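Local coordinates for protein ribosome biogenesis GTPase A (Thermotoga maritima, PDB 3CNO) that probably acts as a GTPase in a late step of 50S ribosomal subunit assembly, binding guanine nucleotides and 23S rRNA, at residues N54-A59 with V78-K83; E190-S195 with V243-P248. All coordinates share one frame; numbering follows the deposited sequence.

Contact 1. Residues N54-A59 with V78-K83; sequences NKVDIA and VITTHK. With GDP (guanosine-5'-diphosphate), chain B.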
ATOM      1  N   ASN A  54       2.797  -1.939  -5.816  1.00 30.28           N
ATOM      2  CA  ASN A  54       4.073  -1.499  -5.224  1.00 29.30           C
ATOM      3  C   ASN A  54       4.506  -2.350  -4.043  1.00 28.76           C
ATOM      4  O   ASN A  54       3.707  -3.102  -3.488  1.00 28.59           O
ATOM      5  CB  ASN A  54       3.959  -0.048  -4.744  1.00 29.61           C
ATOM      6  CG  ASN A  54       5.305   0.662  -4.704  1.00 29.71           C
ATOM      7  OD1 ASN A  54       6.245   0.281  -5.395  1.00 29.72           O
ATOM      8  ND2 ASN A  54       5.402   1.700  -3.885  1.00 31.14           N
ATOM      9  N   LYS A  55       5.772  -2.208  -3.654  1.00 28.05           N
ATOM     10  CA  LYS A  55       6.350  -2.895  -2.500  1.00 27.59           C
ATOM     11  C   LYS A  55       6.402  -4.403  -2.703  1.00 27.68           C
ATOM     12  O   LYS A  55       6.205  -5.179  -1.764  1.00 27.19           O
ATOM     13  CB  LYS A  55       5.619  -2.533  -1.191  1.00 27.28           C
ATOM     14  CG  LYS A  55       5.447  -1.047  -0.971  1.00 26.59           C
ATOM     15  CD  LYS A  55       4.982  -0.720   0.436  1.00 27.90           C
ATOM     16  CE  LYS A  55       4.935   0.791   0.643  1.00 26.99           C
ATOM     17  NZ  LYS A  55       4.461   1.099   2.003  1.00 29.88           N
ATOM     18  N   VAL A  56       6.674  -4.818  -3.939  1.00 28.35           N
ATOM     19  CA  VAL A  56       6.763  -6.251  -4.255  1.00 28.81           C
ATOM     20  C   VAL A  56       7.899  -6.933  -3.498  1.00 29.36           C
ATOM     21  O   VAL A  56       7.864  -8.142  -3.302  1.00 30.50           O
ATOM     22  CB  VAL A  56       6.835  -6.558  -5.791  1.00 28.43           C
ATOM     23  CG1 VAL A  56       5.506  -6.292  -6.449  1.00 27.74           C
ATOM     24  CG2 VAL A  56       7.940  -5.790  -6.475  1.00 27.37           C
ATOM     25  N   ASP A  57       8.879  -6.147  -3.061  1.00 29.74           N
ATOM     26  CA  ASP A  57      10.012  -6.621  -2.266  1.00 30.34           C
ATOM     27  C   ASP A  57       9.633  -7.171  -0.889  1.00 30.69           C
ATOM     28  O   ASP A  57      10.370  -7.971  -0.310  1.00 30.26           O
ATOM     29  CB  ASP A  57      11.035  -5.489  -2.074  1.00 30.54           C
ATOM     30  CG  ASP A  57      10.428  -4.246  -1.391  1.00 31.12           C
ATOM     31  OD1 ASP A  57       9.395  -3.737  -1.876  1.00 29.94           O
ATOM     32  OD2 ASP A  57      10.995  -3.769  -0.381  1.00 31.32           O
ATOM     33  N   ILE A  58       8.506  -6.715  -0.342  1.00 30.93           N
ATOM     34  CA  ILE A  58       8.085  -7.167   0.988  1.00 30.32           C
ATOM     35  C   ILE A  58       6.773  -7.961   0.955  1.00 31.26           C
ATOM     36  O   ILE A  58       6.185  -8.263   2.006  1.00 31.39           O
ATOM     37  CB  ILE A  58       8.045  -6.002   2.019  1.00 30.31           C
ATOM     38  CG1 ILE A  58       7.101  -4.883   1.560  1.00 28.47           C
ATOM     39  CG2 ILE A  58       9.463  -5.485   2.299  1.00 29.14           C
ATOM     40  CD1 ILE A  58       6.696  -3.915   2.677  1.00 29.35           C
ATOM     41  N   ALA A  59       6.328  -8.296  -0.254  1.00 31.87           N
ATOM     42  CA  ALA A  59       5.097  -9.061  -0.460  1.00 33.13           C
ATOM     43  C   ALA A  59       5.396 -10.545  -0.777  1.00 33.92           C
ATOM     44  O   ALA A  59       6.510 -10.890  -1.139  1.00 33.61           O
ATOM     45  CB  ALA A  59       4.270  -8.423  -1.587  1.00 32.62           C
ATOM     46  N   VAL A  78      -1.665  -3.351 -15.753  1.00 40.70           N
ATOM     47  CA  VAL A  78      -1.127  -3.578 -14.422  1.00 39.94           C
ATOM     48  C   VAL A  78       0.394  -3.712 -14.489  1.00 39.33           C
ATOM     49  O   VAL A  78       0.930  -4.310 -15.419  1.00 39.65           O
ATOM     50  CB  VAL A  78      -1.801  -4.826 -13.724  1.00 40.34           C
ATOM     51  CG1 VAL A  78      -1.492  -6.146 -14.467  1.00 39.38           C
ATOM     52  CG2 VAL A  78      -1.435  -4.910 -12.224  1.00 39.49           C
ATOM     53  N   ILE A  79       1.080  -3.110 -13.523  1.00 38.09           N
ATOM     54  CA  ILE A  79       2.529  -3.250 -13.386  1.00 36.80           C
ATOM     55  C   ILE A  79       2.866  -3.553 -11.925  1.00 35.88           C
ATOM     56  O   ILE A  79       2.014  -3.412 -11.046  1.00 35.43           O
ATOM     57  CB  ILE A  79       3.323  -2.005 -13.909  1.00 37.08           C
ATOM     58  CG1 ILE A  79       3.179  -0.798 -12.968  1.00 36.43           C
ATOM     59  CG2 ILE A  79       2.920  -1.654 -15.364  1.00 37.38           C
ATOM     60  CD1 ILE A  79       4.347   0.173 -13.048  1.00 36.12           C
ATOM     61  N   THR A  80       4.095  -4.009 -11.691  1.00 34.70           N
ATOM     62  CA  THR A  80       4.612  -4.244 -10.351  1.00 33.80           C
ATOM     63  C   THR A  80       5.970  -3.572 -10.245  1.00 33.56           C
ATOM     64  O   THR A  80       6.707  -3.479 -11.226  1.00 33.04           O
ATOM     65  CB  THR A  80       4.772  -5.765  -9.989  1.00 33.69           C
ATOM     66  OG1 THR A  80       5.809  -6.364 -10.779  1.00 34.04           O
ATOM     67  CG2 THR A  80       3.484  -6.531 -10.187  1.00 33.52           C
ATOM     68  N   THR A  81       6.295  -3.099  -9.047  1.00 33.12           N
ATOM     69  CA  THR A  81       7.538  -2.393  -8.835  1.00 33.15           C
ATOM     70  C   THR A  81       7.838  -2.259  -7.347  1.00 33.16           C
ATOM     71  O   THR A  81       7.050  -2.680  -6.514  1.00 32.84           O
ATOM     72  CB  THR A  81       7.527  -1.004  -9.545  1.00 32.90           C
ATOM     73  OG1 THR A  81       8.851  -0.466  -9.540  1.00 33.22           O
ATOM     74  CG2 THR A  81       6.562  -0.038  -8.875  1.00 32.05           C
ATOM     75  N   HIS A  82       8.988  -1.685  -7.029  1.00 33.64           N
ATOM     76  CA  HIS A  82       9.354  -1.419  -5.643  1.00 34.55           C
ATOM     77  C   HIS A  82      10.402  -0.315  -5.597  1.00 35.20           C
ATOM     78  O   HIS A  82      10.928   0.087  -6.630  1.00 35.09           O
ATOM     79  CB  HIS A  82       9.842  -2.687  -4.922  1.00 33.97           C
ATOM     80  CG  HIS A  82      11.086  -3.279  -5.510  1.00 33.96           C
ATOM     81  ND1 HIS A  82      12.339  -3.072  -4.968  1.00 32.35           N
ATOM     82  CD2 HIS A  82      11.267  -4.079  -6.589  1.00 32.65           C
ATOM     83  CE1 HIS A  82      13.238  -3.703  -5.701  1.00 31.64           C
ATOM     84  NE2 HIS A  82      12.615  -4.324  -6.686  1.00 32.04           N
ATOM     85  N   LYS A  83      10.672   0.164  -4.387  1.00 36.28           N
ATOM     86  CA  LYS A  83      11.588   1.266  -4.123  1.00 37.53           C
ATOM     87  C   LYS A  83      12.874   1.132  -4.918  1.00 37.51           C
ATOM     88  O   LYS A  83      13.281   2.063  -5.602  1.00 37.32           O
ATOM     89  CB  LYS A  83      11.925   1.281  -2.628  1.00 37.48           C
ATOM     90  CG  LYS A  83      11.915   2.657  -1.975  1.00 38.58           C
ATOM     91  CD  LYS A  83      12.459   2.602  -0.537  1.00 38.90           C
ATOM     92  CE  LYS A  83      12.103   1.287   0.156  1.00 42.37           C
ATOM     93  NZ  LYS A  83      12.779   1.081   1.472  1.00 44.41           N
TER
HETATM   94  PB  GDP B 501       3.086   7.897   0.493  1.00 30.63           P
HETATM   95  O1B GDP B 501       3.650   9.055  -0.285  1.00 31.04           O
HETATM   96  O2B GDP B 501       2.146   7.153  -0.437  1.00 30.87           O
HETATM   97  O3B GDP B 501       2.241   8.322   1.673  1.00 28.49           O
HETATM   98  O3A GDP B 501       4.242   6.899   0.981  1.00 30.16           O
HETATM   99  PA  GDP B 501       5.831   7.101   1.022  1.00 30.06           P
HETATM  100  O1A GDP B 501       6.483   7.245  -0.331  1.00 30.82           O
HETATM  101  O2A GDP B 501       6.210   8.208   1.973  1.00 32.18           O
HETATM  102  O5' GDP B 501       6.271   5.690   1.625  1.00 30.45           O
HETATM  103  C5' GDP B 501       5.686   5.236   2.842  1.00 29.99           C
HETATM  104  C4' GDP B 501       6.617   4.224   3.488  1.00 30.29           C
HETATM  105  O4' GDP B 501       6.783   3.092   2.639  1.00 29.17           O
HETATM  106  C3' GDP B 501       8.001   4.792   3.723  1.00 30.92           C
HETATM  107  O3' GDP B 501       8.469   4.272   4.975  1.00 34.51           O
HETATM  108  C2' GDP B 501       8.834   4.233   2.596  1.00 31.28           C
HETATM  109  O2' GDP B 501      10.204   4.173   3.001  1.00 31.69           O
HETATM  110  C1' GDP B 501       8.163   2.885   2.343  1.00 28.60           C
HETATM  111  N9  GDP B 501       8.172   2.395   0.944  1.00 28.49           N
HETATM  112  C8  GDP B 501       7.783   3.051  -0.165  1.00 27.46           C
HETATM  113  N7  GDP B 501       7.904   2.264  -1.264  1.00 26.83           N
HETATM  114  C5  GDP B 501       8.373   1.070  -0.858  1.00 27.71           C
HETATM  115  C6  GDP B 501       8.737  -0.218  -1.493  1.00 28.49           C
HETATM  116  O6  GDP B 501       8.630  -0.382  -2.726  1.00 27.96           O
HETATM  117  N1  GDP B 501       9.180  -1.209  -0.700  1.00 28.52           N
HETATM  118  C2  GDP B 501       9.320  -1.062   0.634  1.00 27.72           C
HETATM  119  N2  GDP B 501       9.772  -2.108   1.359  1.00 27.19           N
HETATM  120  N3  GDP B 501       9.014   0.088   1.278  1.00 27.23           N
HETATM  121  C4  GDP B 501       8.546   1.160   0.598  1.00 28.15           C

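Contact 2. Residues E190-S195 with V243-P248; sequences EIFARS and VSFERP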
ATOM      1  N   GLU A 190      -5.441 -12.007  12.870  1.00 37.54           N
ATOM      2  CA  GLU A 190      -6.108 -13.144  12.238  1.00 38.34           C
ATOM      3  C   GLU A 190      -5.790 -13.224  10.738  1.00 37.60           C
ATOM      4  O   GLU A 190      -5.529 -14.310  10.217  1.00 37.91           O
ATOM      5  CB  GLU A 190      -7.608 -13.087  12.528  1.00 37.93           C
ATOM      6  CG  GLU A 190      -8.503 -13.840  11.553  1.00 40.56           C
ATOM      7  CD  GLU A 190     -10.000 -13.663  11.853  1.00 41.11           C
ATOM      8  OE1 GLU A 190     -10.822 -14.292  11.136  1.00 45.33           O
ATOM      9  OE2 GLU A 190     -10.354 -12.911  12.801  1.00 43.97           O
ATOM     10  N   ILE A 191      -5.780 -12.074  10.059  1.00 37.18           N
ATOM     11  CA  ILE A 191      -5.336 -11.988   8.660  1.00 36.29           C
ATOM     12  C   ILE A 191      -3.845 -12.332   8.533  1.00 36.70           C
ATOM     13  O   ILE A 191      -3.462 -13.160   7.692  1.00 37.00           O
ATOM     14  CB  ILE A 191      -5.606 -10.587   8.039  1.00 36.53           C
ATOM     15  CG1 ILE A 191      -7.105 -10.261   8.051  1.00 35.62           C
ATOM     16  CG2 ILE A 191      -5.039 -10.508   6.604  1.00 34.39           C
ATOM     17  CD1 ILE A 191      -7.425  -8.794   7.904  1.00 34.99           C
ATOM     18  N   PHE A 192      -3.009 -11.702   9.361  1.00 36.10           N
ATOM     19  CA  PHE A 192      -1.584 -12.023   9.392  1.00 36.19           C
ATOM     20  C   PHE A 192      -1.351 -13.525   9.601  1.00 36.64           C
ATOM     21  O   PHE A 192      -0.670 -14.172   8.806  1.00 36.30           O
ATOM     22  CB  PHE A 192      -0.855 -11.209  10.470  1.00 35.66           C
ATOM     23  CG  PHE A 192       0.607 -11.547  10.599  1.00 34.90           C
ATOM     24  CD1 PHE A 192       1.549 -10.922   9.802  1.00 34.58           C
ATOM     25  CD2 PHE A 192       1.039 -12.505  11.511  1.00 34.72           C
ATOM     26  CE1 PHE A 192       2.914 -11.234   9.919  1.00 33.92           C
ATOM     27  CE2 PHE A 192       2.394 -12.829  11.628  1.00 34.89           C
ATOM     28  CZ  PHE A 192       3.330 -12.183  10.834  1.00 33.76           C
ATOM     29  N   ALA A 193      -1.935 -14.059  10.671  1.00 37.53           N
ATOM     30  CA  ALA A 193      -1.777 -15.456  11.046  1.00 38.60           C
ATOM     31  C   ALA A 193      -2.172 -16.416   9.928  1.00 39.67           C
ATOM     32  O   ALA A 193      -1.476 -17.397   9.702  1.00 39.50           O
ATOM     33  CB  ALA A 193      -2.560 -15.767  12.330  1.00 38.07           C
ATOM     34  N   ARG A 194      -3.283 -16.144   9.237  1.00 41.42           N
ATOM     35  CA  ARG A 194      -3.713 -17.013   8.127  1.00 43.31           C
ATOM     36  C   ARG A 194      -2.732 -16.960   6.968  1.00 43.75           C
ATOM     37  O   ARG A 194      -2.409 -17.992   6.371  1.00 44.17           O
ATOM     38  CB  ARG A 194      -5.116 -16.678   7.618  1.00 43.61           C
ATOM     39  CG  ARG A 194      -5.661 -17.746   6.672  1.00 46.36           C
ATOM     40  CD  ARG A 194      -6.668 -17.207   5.665  1.00 51.12           C
ATOM     41  NE  ARG A 194      -6.949 -18.195   4.621  1.00 54.88           N
ATOM     42  CZ  ARG A 194      -7.619 -17.951   3.493  1.00 56.99           C
ATOM     43  NH1 ARG A 194      -7.809 -18.933   2.614  1.00 57.73           N
ATOM     44  NH2 ARG A 194      -8.092 -16.737   3.231  1.00 57.36           N
ATOM     45  N   SER A 195      -2.254 -15.758   6.663  1.00 44.19           N
ATOM     46  CA  SER A 195      -1.311 -15.567   5.571  1.00 45.26           C
ATOM     47  C   SER A 195       0.010 -16.291   5.814  1.00 45.65           C
ATOM     48  O   SER A 195       0.591 -16.859   4.891  1.00 45.98           O
ATOM     49  CB  SER A 195      -1.047 -14.076   5.349  1.00 45.23           C
ATOM     50  OG  SER A 195      -2.263 -13.342   5.360  1.00 46.20           O
ATOM     51  N   VAL A 243       4.961 -11.174   3.352  1.00 39.84           N
ATOM     52  CA  VAL A 243       3.621 -11.639   3.675  1.00 39.49           C
ATOM     53  C   VAL A 243       2.609 -10.790   2.918  1.00 38.99           C
ATOM     54  O   VAL A 243       2.727  -9.564   2.884  1.00 39.51           O
ATOM     55  CB  VAL A 243       3.372 -11.514   5.212  1.00 39.44           C
ATOM     56  CG1 VAL A 243       1.999 -12.030   5.609  1.00 39.69           C
ATOM     57  CG2 VAL A 243       4.442 -12.254   5.980  1.00 39.89           C
ATOM     58  N   SER A 244       1.625 -11.439   2.306  1.00 38.31           N
ATOM     59  CA  SER A 244       0.514 -10.732   1.675  1.00 37.47           C
ATOM     60  C   SER A 244      -0.775 -10.989   2.467  1.00 37.33           C
ATOM     61  O   SER A 244      -0.887 -12.006   3.148  1.00 37.08           O
ATOM     62  CB  SER A 244       0.384 -11.140   0.213  1.00 37.42           C
ATOM     63  OG  SER A 244       1.524 -10.720  -0.519  1.00 37.12           O
ATOM     64  N   PHE A 245      -1.725 -10.060   2.398  1.00 36.97           N
ATOM     65  CA  PHE A 245      -2.893 -10.067   3.291  1.00 37.12           C
ATOM     66  C   PHE A 245      -4.195 -10.326   2.556  1.00 37.79           C
ATOM     67  O   PHE A 245      -5.217 -10.650   3.171  1.00 37.23           O
ATOM     68  CB  PHE A 245      -2.971  -8.758   4.085  1.00 36.61           C
ATOM     69  CG  PHE A 245      -1.659  -8.347   4.684  1.00 36.33           C
ATOM     70  CD1 PHE A 245      -0.964  -9.213   5.537  1.00 35.83           C
ATOM     71  CD2 PHE A 245      -1.098  -7.114   4.368  1.00 35.73           C
ATOM     72  CE1 PHE A 245       0.256  -8.845   6.074  1.00 35.53           C
ATOM     73  CE2 PHE A 245       0.115  -6.732   4.904  1.00 35.01           C
ATOM     74  CZ  PHE A 245       0.798  -7.596   5.752  1.00 35.78           C
ATOM     75  N   GLU A 246      -4.149 -10.165   1.237  1.00 38.88           N
ATOM     76  CA  GLU A 246      -5.268 -10.525   0.376  1.00 40.38           C
ATOM     77  C   GLU A 246      -4.799 -11.424  -0.759  1.00 41.41           C
ATOM     78  O   GLU A 246      -3.666 -11.308  -1.243  1.00 41.01           O
ATOM     79  CB  GLU A 246      -5.993  -9.283  -0.151  1.00 40.12           C
ATOM     80  CG  GLU A 246      -6.402  -8.329   0.959  1.00 39.86           C
ATOM     81  CD  GLU A 246      -7.074  -7.078   0.461  1.00 40.22           C
ATOM     82  OE1 GLU A 246      -8.146  -6.739   1.000  1.00 42.32           O
ATOM     83  OE2 GLU A 246      -6.548  -6.431  -0.464  1.00 39.93           O
ATOM     84  N   ARG A 247      -5.685 -12.340  -1.135  1.00 43.16           N
ATOM     85  CA  ARG A 247      -5.486 -13.277  -2.232  1.00 45.32           C
ATOM     86  C   ARG A 247      -6.697 -13.102  -3.142  1.00 46.65           C
ATOM     87  O   ARG A 247      -7.793 -12.831  -2.647  1.00 46.98           O
ATOM     88  CB  ARG A 247      -5.445 -14.704  -1.685  1.00 45.19           C
ATOM     89  CG  ARG A 247      -4.115 -15.111  -1.066  1.00 46.92           C
ATOM     90  CD  ARG A 247      -4.284 -15.907   0.244  1.00 49.95           C
ATOM     91  NE  ARG A 247      -3.762 -15.169   1.405  1.00 53.53           N
ATOM     92  CZ  ARG A 247      -4.484 -14.745   2.447  1.00 54.88           C
ATOM     93  NH1 ARG A 247      -5.791 -14.983   2.518  1.00 55.82           N
ATOM     94  NH2 ARG A 247      -3.893 -14.086   3.437  1.00 54.47           N
ATOM     95  N   PRO A 248      -6.513 -13.212  -4.473  1.00 48.15           N
ATOM     96  CA  PRO A 248      -7.693 -13.169  -5.358  1.00 49.71           C
ATOM     97  C   PRO A 248      -8.623 -14.405  -5.300  1.00 51.24           C
ATOM     98  O   PRO A 248      -9.795 -14.289  -5.648  1.00 51.44           O
ATOM     99  CB  PRO A 248      -7.084 -13.005  -6.755  1.00 49.68           C
ATOM    100  CG  PRO A 248      -5.695 -13.533  -6.641  1.00 48.92           C
ATOM    101  CD  PRO A 248      -5.249 -13.324  -5.226  1.00 47.91           C
TER

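Contact 1. Residues N54-A59 with V78-K83
Val56 packs onto Thr80 and Thr81 where the NKxD guanine-specificity motif, residues 54-57, meets the end of strand 78-80. This is the base-binding side of a circularly permuted P-loop GTPase domain. The tight part lies here. Val56 CG2 sits 3.2 Å from Thr81 O, and the Val56 side chain crosses that of Thr80 at about a right angle, CG1 against CB. Val56 N also gives Thr81 O a weak but straight hydrogen bond of 3.4 Å. Asn54 is buried and lies across Thr81, its OD1 3.5 Å from Thr81 CG2, while ND2 is held by Thr110 O. The other side is looser. There the partly exposed His82 ring meets Val56 CG2 and Asp57 CB only obliquely, and Lys83 is exposed. Asp57 has CG between its backbone N and carbonyl carbon (chi1 58°), which turns the carboxylate to the guanine. Its two oxygens take separate hydrogen bonds, OD2 from N2 and OD1 from N1 of GDP. Lys55 runs extended over one face of the base and Lys83 lies over the other. Lys55 NZ is hydrogen-bonded to the ribose O4' and to Asn109 O. Lys83 N donates a 2.7 Å hydrogen bond to GDP O6.

Contact 2. Residues E190-S195 with V243-P248
Ser195 and Ile191 meet Phe245 and Arg247 where helix 182-196 packs against the loop segment 243-248, which follows helix 224-236. This is helix-to-loop packing at the join between the C-terminal helices and the GTPase fold. Ile191 points at the segment and crosses Phe245 at about a right angle. Its CG2 lies 3.7 Å from Phe245 CB. The Phe192 ring takes Phe245 CE1 at its edge, close to the ring plane, and also stands edge-to-face with Phe231. Helix 162-170 covers the same cluster through Leu170. Beside it, Val243 CG1 touches Ser195 CB at 3.7 Å.

The polar side is built round Ser195. Its OG sits beside the backbone N (chi1 -45°) and turns back to donate a 2.6 Å hydrogen bond to Ile191 O. That carbonyl also accepts Ser195 N, and the two donors come from opposite faces of its plane. The Arg247 chain bends at chi2 and chi3, bringing its guanidinium edge to the serine. With an alanine in place of Arg247, that side of Ser195 would probably lose its cover and a gap would open between segment and helix. On the more exposed side, the guanidinium planes of Arg194 and Arg247 are 75° apart. Two like-charged donors come close there, an approach that is probably unfavourable and cannot be a hydrogen bond, with Arg194 NH2 3.0 Å from Arg247 NH1.

Both segments of contact 1 come before either segment of contact 2 in the chain, and the two centres are about 17 Å apart. Contact 1 sits at the guanine end of the six-stranded sheet, at the ends of the neighbouring parallel strands 48-54 and 78-80. Contact 2 lies where helix 182-196 meets the returning C-terminal segment. They touch through Ala59 CB and Ser244 OG, 3.7 Å apart, and Ser244 OG is hydrogen-bonded to Asp60 N. Helix 61-72 touches both, Val56 and Thr80 in contact 1 and Arg247 in contact 2. Segment 243-248 packs on the loop after NKxD at one point and on helix 182-196 at another, so it joins the GTPase domain to the C-terminal helices.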